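Long-range contact in multidrug resistance protein (PDB 1YC9), which probably serves as the trimeric outer membrane channel of a multidrug efflux system, letting toxic compounds leave the cell: residues A150-Q161 with I209-L220. The protein carries 1 engineered substitution. Residues are numbered along the deposited sequence; the frame is centred on the assembly and turned at random.
Sequences AYAELARLYANQ and IQESIQLQKNAL
Ile-213 covers one face of the Tyr-158 ring: its CD1 stands 4.2 Å from the ring centroid and 10° off the normal, a CH-pi contact, while its CG2 lies 3.8 Å from Tyr-158 CE1. At the ring's edge, near its plane, Lys-217 NZ donates a hydrogen bond to Tyr-158 OH (2.9 Å); its chain, extended beyond CG, carries the ammonium out to the phenol. Leu-154 CG occupies another part of that edge, in the ring plane. The Tyr-151 ring is met obliquely by Leu-220 CD1, and its hydroxyl bonds instead to Asp-32 and Gln-34.

The axes pass 9.4 Å apart with N-to-C directions 159° apart, and the packing is knobs-into-holes: Leu-154 sits among Ile-213, Gln-216, Lys-217 and Leu-220, and Ile-213 among Leu-154, Leu-157, Tyr-158 and Gln-161. This is the antiparallel coiled-coil pairing of long helices 117-183 and 189-223, as in the periplasmic alpha-barrel of outer membrane factors.

Gln-216, bent at chi2, enters a third hole, where its side chain crosses that of Glu-153 at about a right angle, with the amide and carboxylate planes 73° apart. That carboxylate is held by Arg-156, whose NE reaches Glu-153 OE2 (2.8 Å) and NH1 reaches Glu-153 OE1 (2.9 Å), both oxygens being met on their syn sides. Leu-157 CB packs on Ile-213 CG1 at 3.6 Å, and Leu-154 CD2 meets Leu-220 CD1 at the same distance. From segment 209-220, Glu-211 forms salt bridges with Arg-369 and Arg-421 of a neighbouring subunit.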
# COMPACT_ATOMS: atom_id res chain seq x y z
N ALA A 150 -13.11 -5.81 15.20
CA ALA A 150 -12.21 -6.55 16.07
C ALA A 150 -13.01 -7.13 17.26
O ALA A 150 -12.80 -8.29 17.65
CB ALA A 150 -11.05 -5.71 16.49
N TYR A 151 -14.01 -6.38 17.71
CA TYR A 151 -14.90 -6.78 18.77
C TYR A 151 -15.82 -7.92 18.36
O TYR A 151 -16.03 -8.86 19.13
CB TYR A 151 -15.69 -5.56 19.27
CG TYR A 151 -16.23 -5.68 20.67
CD1 TYR A 151 -15.40 -5.55 21.77
CD2 TYR A 151 -17.60 -5.89 20.89
CE1 TYR A 151 -15.90 -5.65 23.07
CE2 TYR A 151 -18.10 -5.96 22.15
CZ TYR A 151 -17.26 -5.85 23.24
OH TYR A 151 -17.77 -5.93 24.48
N ALA A 152 -16.32 -7.87 17.13
CA ALA A 152 -17.08 -8.92 16.55
C ALA A 152 -16.32 -10.23 16.58
O ALA A 152 -16.88 -11.27 16.89
CB ALA A 152 -17.49 -8.60 15.13
N GLU A 153 -15.03 -10.14 16.25
CA GLU A 153 -14.20 -11.31 16.25
C GLU A 153 -13.99 -11.80 17.67
O GLU A 153 -14.02 -13.01 17.90
CB GLU A 153 -12.88 -10.98 15.58
CG GLU A 153 -11.88 -12.14 15.56
CD GLU A 153 -12.33 -13.39 14.85
OE1 GLU A 153 -11.56 -14.36 14.95
OE2 GLU A 153 -13.43 -13.52 14.23
N LEU A 154 -13.76 -10.88 18.60
CA LEU A 154 -13.61 -11.25 20.02
C LEU A 154 -14.86 -12.04 20.46
O LEU A 154 -14.75 -13.08 21.09
CB LEU A 154 -13.41 -10.02 20.89
CG LEU A 154 -13.15 -10.32 22.36
CD1 LEU A 154 -11.81 -11.07 22.50
CD2 LEU A 154 -13.10 -9.08 23.18
N ALA A 155 -16.04 -11.57 20.10
CA ALA A 155 -17.29 -12.23 20.49
C ALA A 155 -17.40 -13.63 19.89
O ALA A 155 -17.90 -14.58 20.57
CB ALA A 155 -18.49 -11.40 20.07
N ARG A 156 -17.01 -13.73 18.61
CA ARG A 156 -17.02 -14.97 17.89
C ARG A 156 -16.09 -15.96 18.58
O ARG A 156 -16.43 -17.15 18.70
CB ARG A 156 -16.57 -14.80 16.46
CG ARG A 156 -16.84 -15.99 15.56
CD ARG A 156 -16.18 -15.93 14.18
NE ARG A 156 -14.73 -15.99 14.32
CZ ARG A 156 -14.02 -17.09 14.49
NH1 ARG A 156 -12.71 -17.00 14.64
NH2 ARG A 156 -14.59 -18.28 14.54
N LEU A 157 -14.93 -15.47 18.99
CA LEU A 157 -13.95 -16.31 19.67
C LEU A 157 -14.48 -16.83 21.01
O LEU A 157 -14.33 -18.03 21.34
CB LEU A 157 -12.63 -15.58 19.83
CG LEU A 157 -11.89 -15.45 18.52
CD1 LEU A 157 -10.76 -14.41 18.69
CD2 LEU A 157 -11.37 -16.79 18.01
N TYR A 158 -15.11 -15.95 21.78
CA TYR A 158 -15.69 -16.33 23.08
C TYR A 158 -16.81 -17.35 22.87
O TYR A 158 -16.90 -18.29 23.64
CB TYR A 158 -16.21 -15.13 23.87
CG TYR A 158 -15.27 -14.54 24.85
CD1 TYR A 158 -14.51 -13.42 24.52
CD2 TYR A 158 -15.12 -15.08 26.11
CE1 TYR A 158 -13.65 -12.84 25.42
CE2 TYR A 158 -14.21 -14.49 27.05
CZ TYR A 158 -13.49 -13.37 26.68
OH TYR A 158 -12.62 -12.75 27.52
N ALA A 159 -17.61 -17.20 21.81
CA ALA A 159 -18.63 -18.19 21.50
C ALA A 159 -18.04 -19.56 21.16
O ALA A 159 -18.55 -20.59 21.62
CB ALA A 159 -19.56 -17.70 20.32
N ASN A 160 -16.98 -19.57 20.34
CA ASN A 160 -16.29 -20.80 20.03
C ASN A 160 -15.64 -21.40 21.30
O ASN A 160 -15.68 -22.60 21.47
CB ASN A 160 -15.27 -20.58 18.92
CG ASN A 160 -15.88 -20.66 17.55
OD1 ASN A 160 -15.88 -21.69 16.93
ND2 ASN A 160 -16.44 -19.55 17.07
N GLN A 161 -15.15 -20.54 22.20
CA GLN A 161 -14.64 -21.01 23.46
C GLN A 161 -15.74 -21.74 24.25
O GLN A 161 -15.52 -22.84 24.74
CB GLN A 161 -14.04 -19.90 24.27
CG GLN A 161 -13.58 -20.35 25.69
CD GLN A 161 -13.09 -19.22 26.54
OE1 GLN A 161 -13.86 -18.34 26.92
NE2 GLN A 161 -11.83 -19.24 26.85
N ILE A 209 -8.02 -21.48 20.77
CA ILE A 209 -9.03 -20.45 20.87
C ILE A 209 -8.72 -19.44 21.96
O ILE A 209 -8.89 -18.20 21.78
CB ILE A 209 -10.39 -21.04 21.08
CG1 ILE A 209 -10.84 -21.82 19.85
CG2 ILE A 209 -11.39 -19.96 21.34
CD1 ILE A 209 -11.93 -22.79 20.19
N GLN A 210 -8.27 -19.94 23.10
CA GLN A 210 -7.94 -19.08 24.21
C GLN A 210 -6.76 -18.15 23.89
O GLN A 210 -6.78 -17.01 24.27
CB GLN A 210 -7.72 -19.92 25.48
CG GLN A 210 -9.07 -20.49 25.96
CD GLN A 210 -8.94 -21.40 27.19
OE1 GLN A 210 -7.89 -21.96 27.43
NE2 GLN A 210 -10.02 -21.52 27.94
N GLU A 211 -5.76 -18.66 23.21
CA GLU A 211 -4.69 -17.85 22.68
C GLU A 211 -5.26 -16.76 21.77
O GLU A 211 -4.93 -15.60 21.98
CB GLU A 211 -3.67 -18.67 21.93
CG GLU A 211 -2.49 -17.87 21.43
CD GLU A 211 -1.44 -18.70 20.67
OE1 GLU A 211 -1.38 -19.97 20.80
OE2 GLU A 211 -0.65 -18.08 19.94
N SER A 212 -6.05 -17.14 20.78
CA SER A 212 -6.70 -16.17 19.87
C SER A 212 -7.47 -15.09 20.62
O SER A 212 -7.41 -13.91 20.25
CB SER A 212 -7.62 -16.88 18.90
OG SER A 212 -6.92 -17.81 18.11
N ILE A 213 -8.18 -15.47 21.66
CA ILE A 213 -8.91 -14.49 22.47
C ILE A 213 -7.96 -13.46 23.03
O ILE A 213 -8.22 -12.25 22.96
CB ILE A 213 -9.74 -15.17 23.60
CG1 ILE A 213 -10.96 -15.85 23.01
CG2 ILE A 213 -10.13 -14.15 24.70
CD1 ILE A 213 -11.80 -16.76 23.96
N GLN A 214 -6.84 -13.93 23.59
CA GLN A 214 -5.89 -13.00 24.16
C GLN A 214 -5.22 -12.13 23.10
O GLN A 214 -5.05 -10.94 23.32
CB GLN A 214 -4.84 -13.70 25.02
CG GLN A 214 -3.84 -12.73 25.64
CD GLN A 214 -4.47 -11.76 26.65
OE1 GLN A 214 -4.28 -10.52 26.55
NE2 GLN A 214 -5.26 -12.29 27.59
N LEU A 215 -4.88 -12.72 21.95
CA LEU A 215 -4.37 -11.96 20.84
C LEU A 215 -5.36 -10.91 20.37
O LEU A 215 -4.97 -9.79 20.06
CB LEU A 215 -4.04 -12.88 19.66
CG LEU A 215 -2.87 -13.83 19.89
CD1 LEU A 215 -2.73 -14.74 18.69
CD2 LEU A 215 -1.54 -13.08 20.22
N GLN A 216 -6.62 -11.26 20.35
CA GLN A 216 -7.64 -10.32 19.94
C GLN A 216 -7.82 -9.18 20.94
O GLN A 216 -8.01 -8.03 20.57
CB GLN A 216 -8.95 -11.03 19.73
CG GLN A 216 -9.92 -10.16 18.93
CD GLN A 216 -9.52 -10.00 17.45
OE1 GLN A 216 -10.09 -9.19 16.79
NE2 GLN A 216 -8.55 -10.77 16.95
N LYS A 217 -7.68 -9.47 22.22
CA LYS A 217 -7.66 -8.40 23.24
C LYS A 217 -6.45 -7.46 23.09
O LYS A 217 -6.59 -6.25 23.25
CB LYS A 217 -7.63 -8.97 24.65
CG LYS A 217 -8.92 -9.65 25.04
CD LYS A 217 -8.73 -10.39 26.37
CE LYS A 217 -10.07 -10.97 26.81
NZ LYS A 217 -10.03 -11.58 28.14
N ASN A 218 -5.29 -8.04 22.79
CA ASN A 218 -4.12 -7.26 22.50
C ASN A 218 -4.43 -6.31 21.32
O ASN A 218 -4.06 -5.14 21.37
CB ASN A 218 -2.91 -8.12 22.17
CG ASN A 218 -2.43 -8.97 23.36
OD1 ASN A 218 -2.88 -8.81 24.49
ND2 ASN A 218 -1.54 -9.88 23.08
N ALA A 219 -5.10 -6.81 20.28
CA ALA A 219 -5.33 -6.02 19.08
C ALA A 219 -6.29 -4.85 19.39
O ALA A 219 -6.10 -3.72 18.90
CB ALA A 219 -5.86 -6.87 17.94
N LEU A 220 -7.32 -5.16 20.15
CA LEU A 220 -8.27 -4.15 20.64
C LEU A 220 -7.58 -3.06 21.45
O LEU A 220 -7.81 -1.88 21.22
CB LEU A 220 -9.41 -4.77 21.42
CG LEU A 220 -10.51 -5.47 20.64
CD1 LEU A 220 -11.38 -6.46 21.47
CD2 LEU A 220 -11.45 -4.42 19.94